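Long-range contacts in inosine-uridine preferring nucleoside hydrolase family protein (PDB 2C40), which belongs to the inosine-uridine preferring nucleoside hydrolase family and, in this model, holds a calcium ion and alpha-D-ribofuranose in its pocket: residues Ala86-Asn91 and Leu224-Ala229; Asp192-Glu197 and His289-Val294. All coordinates share one frame; numbering follows the deposited sequence.

Contact 1: Ala86-Asn91 and Leu224-Ala229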
loop_
_atom_site.group_PDB
_atom_site.type_symbol
_atom_site.label_atom_id
_atom_site.label_comp_id
_atom_site.label_asym_id
_atom_site.label_seq_id
_atom_site.Cartn_x
_atom_site.Cartn_y
_atom_site.Cartn_z
ATOM N N ALA A 86 -1.603 0.931 -9.787
ATOM C CA ALA A 86 -1.600 2.387 -9.687
ATOM C C ALA A 86 -0.219 3.013 -9.561
ATOM O O ALA A 86 -0.143 4.205 -9.513
ATOM C CB ALA A 86 -2.492 2.862 -8.564
ATOM N N LEU A 87 0.860 2.230 -9.571
ATOM C CA LEU A 87 2.206 2.794 -9.436
ATOM C C LEU A 87 2.648 3.583 -10.724
ATOM O O LEU A 87 2.448 3.104 -11.860
ATOM C CB LEU A 87 3.213 1.689 -9.091
ATOM C CG LEU A 87 3.226 1.013 -7.718
ATOM C CD1 LEU A 87 4.281 -0.043 -7.724
ATOM C CD2 LEU A 87 3.443 1.987 -6.575
ATOM N N PRO A 88 3.241 4.790 -10.536
ATOM C CA PRO A 88 3.548 5.649 -11.685
ATOM C C PRO A 88 4.469 4.982 -12.721
ATOM O O PRO A 88 4.238 5.101 -13.928
ATOM C CB PRO A 88 4.209 6.851 -11.038
ATOM C CG PRO A 88 3.662 6.856 -9.624
ATOM C CD PRO A 88 3.637 5.438 -9.262
ATOM N N ILE A 89 5.488 4.277 -12.256
ATOM C CA ILE A 89 6.368 3.539 -13.153
ATOM C C ILE A 89 5.563 2.758 -14.214
ATOM O O ILE A 89 5.961 2.699 -15.354
ATOM C CB ILE A 89 7.398 2.632 -12.364
ATOM C CG1 ILE A 89 7.973 1.530 -13.221
ATOM C CG2 ILE A 89 6.766 1.859 -11.237
ATOM C CD1 ILE A 89 8.858 2.013 -14.256
ATOM N N LEU A 90 4.422 2.201 -13.810
ATOM C CA LEU A 90 3.578 1.359 -14.671
ATOM C C LEU A 90 2.550 2.106 -15.515
ATOM O O LEU A 90 1.940 1.512 -16.397
ATOM C CB LEU A 90 2.820 0.343 -13.793
ATOM C CG LEU A 90 3.694 -0.731 -13.169
ATOM C CD1 LEU A 90 2.793 -1.815 -12.516
ATOM C CD2 LEU A 90 4.632 -1.345 -14.205
ATOM N N ASN A 91 2.339 3.385 -15.198
ATOM C CA ASN A 91 1.348 4.240 -15.845
ATOM C C ASN A 91 1.972 5.377 -16.654
ATOM O O ASN A 91 1.261 6.162 -17.280
ATOM C CB ASN A 91 0.419 4.849 -14.792
ATOM C CG ASN A 91 -0.436 3.813 -14.127
ATOM O OD1 ASN A 91 -1.371 3.298 -14.715
ATOM N ND2 ASN A 91 -0.107 3.480 -12.901
ATOM N N LEU A 224 10.946 -2.925 -7.636
ATOM C CA LEU A 224 10.908 -3.953 -6.591
ATOM C C LEU A 224 10.609 -3.359 -5.229
ATOM O O LEU A 224 9.775 -3.879 -4.514
ATOM C CB LEU A 224 12.254 -4.688 -6.445
ATOM C CG LEU A 224 12.563 -5.948 -7.180
ATOM C CD1 LEU A 224 14.073 -6.285 -6.938
ATOM C CD2 LEU A 224 11.625 -7.092 -6.686
ATOM N N GLY A 225 11.331 -2.310 -4.850
ATOM C CA GLY A 225 11.069 -1.644 -3.582
ATOM C C GLY A 225 9.667 -1.058 -3.399
ATOM O O GLY A 225 9.107 -1.137 -2.322
ATOM N N GLN A 226 9.111 -0.451 -4.433
ATOM C CA GLN A 226 7.729 0.058 -4.393
ATOM C C GLN A 226 6.763 -1.091 -4.162
ATOM O O GLN A 226 5.904 -1.027 -3.277
ATOM C CB GLN A 226 7.400 0.792 -5.680
ATOM C CG GLN A 226 8.118 2.141 -5.693
ATOM C CD GLN A 226 8.011 2.867 -7.004
ATOM O OE1 GLN A 226 6.930 3.116 -7.488
ATOM N NE2 GLN A 226 9.147 3.263 -7.553
ATOM N N CYS A 227 6.938 -2.167 -4.919
ATOM C CA CYS A 227 6.135 -3.345 -4.726
ATOM C C CYS A 227 6.154 -3.834 -3.250
ATOM O O CYS A 227 5.097 -4.040 -2.674
ATOM C CB CYS A 227 6.557 -4.412 -5.687
ATOM S SG CYS A 227 5.974 -4.050 -7.375
ATOM N N TYR A 228 7.332 -3.922 -2.619
ATOM C CA TYR A 228 7.417 -4.449 -1.251
ATOM C C TYR A 228 7.051 -3.479 -0.117
ATOM O O TYR A 228 6.851 -3.906 1.004
ATOM C CB TYR A 228 8.780 -5.115 -1.051
ATOM C CG TYR A 228 8.798 -6.459 -1.762
ATOM C CD1 TYR A 228 9.658 -6.710 -2.831
ATOM C CD2 TYR A 228 7.871 -7.453 -1.401
ATOM C CE1 TYR A 228 9.640 -7.920 -3.469
ATOM C CE2 TYR A 228 7.814 -8.620 -2.037
ATOM C CZ TYR A 228 8.696 -8.875 -3.094
ATOM O OH TYR A 228 8.641 -10.101 -3.718
ATOM N N ALA A 229 6.915 -2.195 -0.433
ATOM C CA ALA A 229 6.436 -1.174 0.480
ATOM C C ALA A 229 4.989 -1.432 0.890
ATOM O O ALA A 229 4.532 -1.067 1.967
ATOM C CB ALA A 229 6.521 0.168 -0.221
#

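Contact 2: Asp192-Glu197 and His289-Val294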
loop_
_atom_site.group_PDB
_atom_site.type_symbol
_atom_site.label_atom_id
_atom_site.label_comp_id
_atom_site.label_asym_id
_atom_site.label_seq_id
_atom_site.Cartn_x
_atom_site.Cartn_y
_atom_site.Cartn_z
ATOM N N ASP A 192 7.558 -30.170 -9.031
ATOM C CA ASP A 192 8.410 -29.498 -8.103
ATOM C C ASP A 192 7.524 -28.579 -7.226
ATOM O O ASP A 192 6.742 -27.760 -7.741
ATOM C CB ASP A 192 9.493 -28.689 -8.835
ATOM C CG ASP A 192 10.389 -29.554 -9.780
ATOM O OD1 ASP A 192 10.624 -30.758 -9.538
ATOM O OD2 ASP A 192 10.872 -28.979 -10.778
ATOM N N LEU A 193 7.675 -28.732 -5.910
ATOM C CA LEU A 193 6.903 -28.000 -4.878
ATOM C C LEU A 193 7.783 -27.026 -4.127
ATOM O O LEU A 193 8.763 -27.445 -3.501
ATOM C CB LEU A 193 6.399 -28.910 -3.755
ATOM C CG LEU A 193 4.962 -29.346 -3.650
ATOM C CD1 LEU A 193 4.666 -29.850 -2.244
ATOM C CD2 LEU A 193 4.001 -28.237 -4.067
ATOM N N ILE A 194 7.413 -25.747 -4.176
ATOM C CA ILE A 194 7.909 -24.767 -3.189
ATOM C C ILE A 194 6.828 -24.652 -2.070
ATOM O O ILE A 194 5.768 -24.032 -2.241
ATOM C CB ILE A 194 8.289 -23.418 -3.840
ATOM C CG1 ILE A 194 9.532 -23.577 -4.706
ATOM C CG2 ILE A 194 8.563 -22.344 -2.797
ATOM C CD1 ILE A 194 9.324 -24.320 -6.016
ATOM N N THR A 195 7.093 -25.332 -0.963
ATOM C CA THR A 195 6.222 -25.332 0.212
ATOM C C THR A 195 6.445 -24.081 1.063
ATOM O O THR A 195 7.450 -23.377 0.890
ATOM C CB THR A 195 6.481 -26.569 1.064
ATOM O OG1 THR A 195 7.814 -26.494 1.637
ATOM C CG2 THR A 195 6.297 -27.869 0.217
ATOM N N LEU A 196 5.554 -23.823 2.021
ATOM C CA LEU A 196 5.837 -22.804 3.017
ATOM C C LEU A 196 7.246 -22.904 3.631
ATOM O O LEU A 196 7.904 -21.848 3.787
ATOM C CB LEU A 196 4.786 -22.795 4.116
ATOM C CG LEU A 196 3.348 -22.436 3.658
ATOM C CD1 LEU A 196 2.349 -22.644 4.812
ATOM C CD2 LEU A 196 3.231 -20.996 3.114
ATOM N N GLU A 197 7.700 -24.126 3.975
ATOM C CA GLU A 197 8.989 -24.365 4.676
ATOM C C GLU A 197 10.193 -24.104 3.777
ATOM O O GLU A 197 11.283 -23.842 4.276
ATOM C CB GLU A 197 9.238 -25.843 5.066
ATOM C CG GLU A 197 8.189 -26.586 5.798
ATOM C CD GLU A 197 7.102 -27.104 4.889
ATOM O OE1 GLU A 197 7.098 -28.299 4.541
ATOM O OE2 GLU A 197 6.255 -26.290 4.563
ATOM N N HIS A 289 8.740 -33.354 -5.639
ATOM C CA HIS A 289 10.114 -32.896 -5.435
ATOM C C HIS A 289 10.105 -31.565 -4.679
ATOM O O HIS A 289 9.886 -30.505 -5.228
ATOM C CB HIS A 289 10.797 -32.778 -6.803
ATOM C CG HIS A 289 10.632 -34.004 -7.652
ATOM N ND1 HIS A 289 11.272 -35.192 -7.374
ATOM C CD2 HIS A 289 9.870 -34.236 -8.747
ATOM C CE1 HIS A 289 10.922 -36.097 -8.269
ATOM N NE2 HIS A 289 10.067 -35.544 -9.107
ATOM N N VAL A 290 10.348 -31.659 -3.388
ATOM C CA VAL A 290 10.169 -30.582 -2.463
ATOM C C VAL A 290 11.454 -29.765 -2.298
ATOM O O VAL A 290 12.507 -30.289 -1.943
ATOM C CB VAL A 290 9.679 -31.124 -1.073
ATOM C CG1 VAL A 290 9.499 -29.974 -0.083
ATOM C CG2 VAL A 290 8.354 -31.863 -1.219
ATOM N N VAL A 291 11.353 -28.465 -2.536
ATOM C CA VAL A 291 12.525 -27.621 -2.499
ATOM C C VAL A 291 12.931 -27.425 -1.036
ATOM O O VAL A 291 12.068 -27.312 -0.156
ATOM C CB VAL A 291 12.263 -26.300 -3.204
ATOM C CG1 VAL A 291 13.384 -25.265 -2.953
ATOM C CG2 VAL A 291 12.086 -26.563 -4.691
ATOM N N TYR A 292 14.236 -27.433 -0.775
ATOM C CA TYR A 292 14.771 -27.015 0.510
ATOM C C TYR A 292 16.190 -26.460 0.359
ATOM O O TYR A 292 16.785 -26.506 -0.717
ATOM C CB TYR A 292 14.722 -28.168 1.504
ATOM C CG TYR A 292 15.704 -29.268 1.221
ATOM C CD1 TYR A 292 15.510 -30.123 0.163
ATOM C CD2 TYR A 292 16.824 -29.440 2.019
ATOM C CE1 TYR A 292 16.426 -31.165 -0.110
ATOM C CE2 TYR A 292 17.770 -30.486 1.756
ATOM C CZ TYR A 292 17.550 -31.335 0.682
ATOM O OH TYR A 292 18.413 -32.368 0.397
ATOM N N ASP A 293 16.706 -25.927 1.455
ATOM C CA ASP A 293 18.089 -25.499 1.561
ATOM C C ASP A 293 18.432 -24.540 0.448
ATOM O O ASP A 293 19.364 -24.776 -0.331
ATOM C CB ASP A 293 19.051 -26.683 1.605
ATOM C CG ASP A 293 20.456 -26.275 2.011
ATOM O OD1 ASP A 293 20.579 -25.205 2.633
ATOM O OD2 ASP A 293 21.437 -27.011 1.720
ATOM N N VAL A 294 17.668 -23.446 0.407
ATOM C CA VAL A 294 17.890 -22.354 -0.526
ATOM C C VAL A 294 19.176 -21.602 -0.135
ATOM O O VAL A 294 19.422 -21.332 1.036
ATOM C CB VAL A 294 16.678 -21.416 -0.586
ATOM C CG1 VAL A 294 16.908 -20.306 -1.573
ATOM C CG2 VAL A 294 15.400 -22.176 -0.973
#

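Contact 1: Ala86-Asn91 and Leu224-Ala229
The flat carboxamide of Gln226 meets Leu87 and Ile89 through its oxygen rather than its nitrogen. Leu87 CD2 lies beyond that oxygen, 3.8 Å from Gln226 OE1. Ile89 CG2 comes from well off the amide plane and stops 4.0 Å from Gln226 OE1. Nearer the backbone of Gln226, its side chain and that of Leu87 slide past each other in opposite directions, which brings Leu87 CD1 to 3.8 Å from Gln226 CB. The same methyl is a looser neighbour of the thiol, with Leu87 CD1 4.4 Å from Cys227 SG. Gln226 CG stands anti to the carbonyl carbon (chi1 -73°), and the chain runs out extended from there toward Leu87 and the start of helix 88-91. The hydrogen bond from Gln226 NE2 to Asp222 OD1, one turn back on helix 219-229, probably fixes the amide's rotation. Behind Leu87, its carbonyl oxygen accepts the backbone N-H of Leu90 and a weak bond from Asn91 ND2. Ile89 also packs on Ile219 and Phe223, so the packing continues along helix 219-229. In the second subunit, Gln226 packs against this Gln226, and Arg216 against Pro88. Chemically, the contact is van der Waals packing at a subunit interface: the polar end of Gln226 is held by its own helix, while OE1, buried without a hydrogen-bond partner in the model, lies among aliphatic groups beside the second subunit.

Contact 2: Asp192-Glu197 and His289-Val294
Asp192 and His289 each carry CG anti to the carbonyl carbon and beside the backbone N (chi1 -58° and -50°). Their side chains cross obliquely, the carboxylate and ring planes inclined at 68°, and Asp192 OD1 comes within 3.4 Å of His289 CB and 3.6 Å of His289 CD2. The imidazole nitrogens look elsewhere: ND1 bonds to Thr264 OG1 and NE2 to Glu190 OE1. Two nearly straight backbone bonds join the strands, Leu193 N to His289 O and Val291 N to Leu193 O, each 2.9 Å. Farther along, Ile194 and Val291 lie side by side pointing the same way, Ile194 CD1 3.8 Å from Val291 CG2, both packed on helix 246-255. The side chains of Thr195 and Val290 cross at about a right angle, Thr195 CG2 3.8 Å from Val290 CG1. In the mixed sheet, strand 191-194 sits between 145-151 and 286-292; the run of parallel strands ends at 286-292, whose other neighbour, 261-269, is antiparallel. Just past strand 191-194, Leu196 touches Glu171 of the ribofuranose pocket. With Glu190 bonded to it and Asp192 close by, the imidazole would probably be easier to protonate.

Contact 2 lies within the central sheet, whereas contact 1 joins the loop and short helix at Leu87-Asn91 to helix 219-229 at the side of the fold, where the second subunit packs against both. Buried is not the same as central here: all the touching residues of contact 1 are buried, yet it is the farther from the chain centre, while contact 2 is only partly buried. No secondary-structure element is common to the two, and their nearest atoms are about 12 Å apart. Backbone pairing carries contact 2, with aliphatic side chains and the Asp192-His289 pair added; contact 1 relies on side-chain packing alone. Ile194 of contact 2 is about 9 Å from the ribofuranose, Cys227 of contact 1 about 12 Å, both measured from side chains.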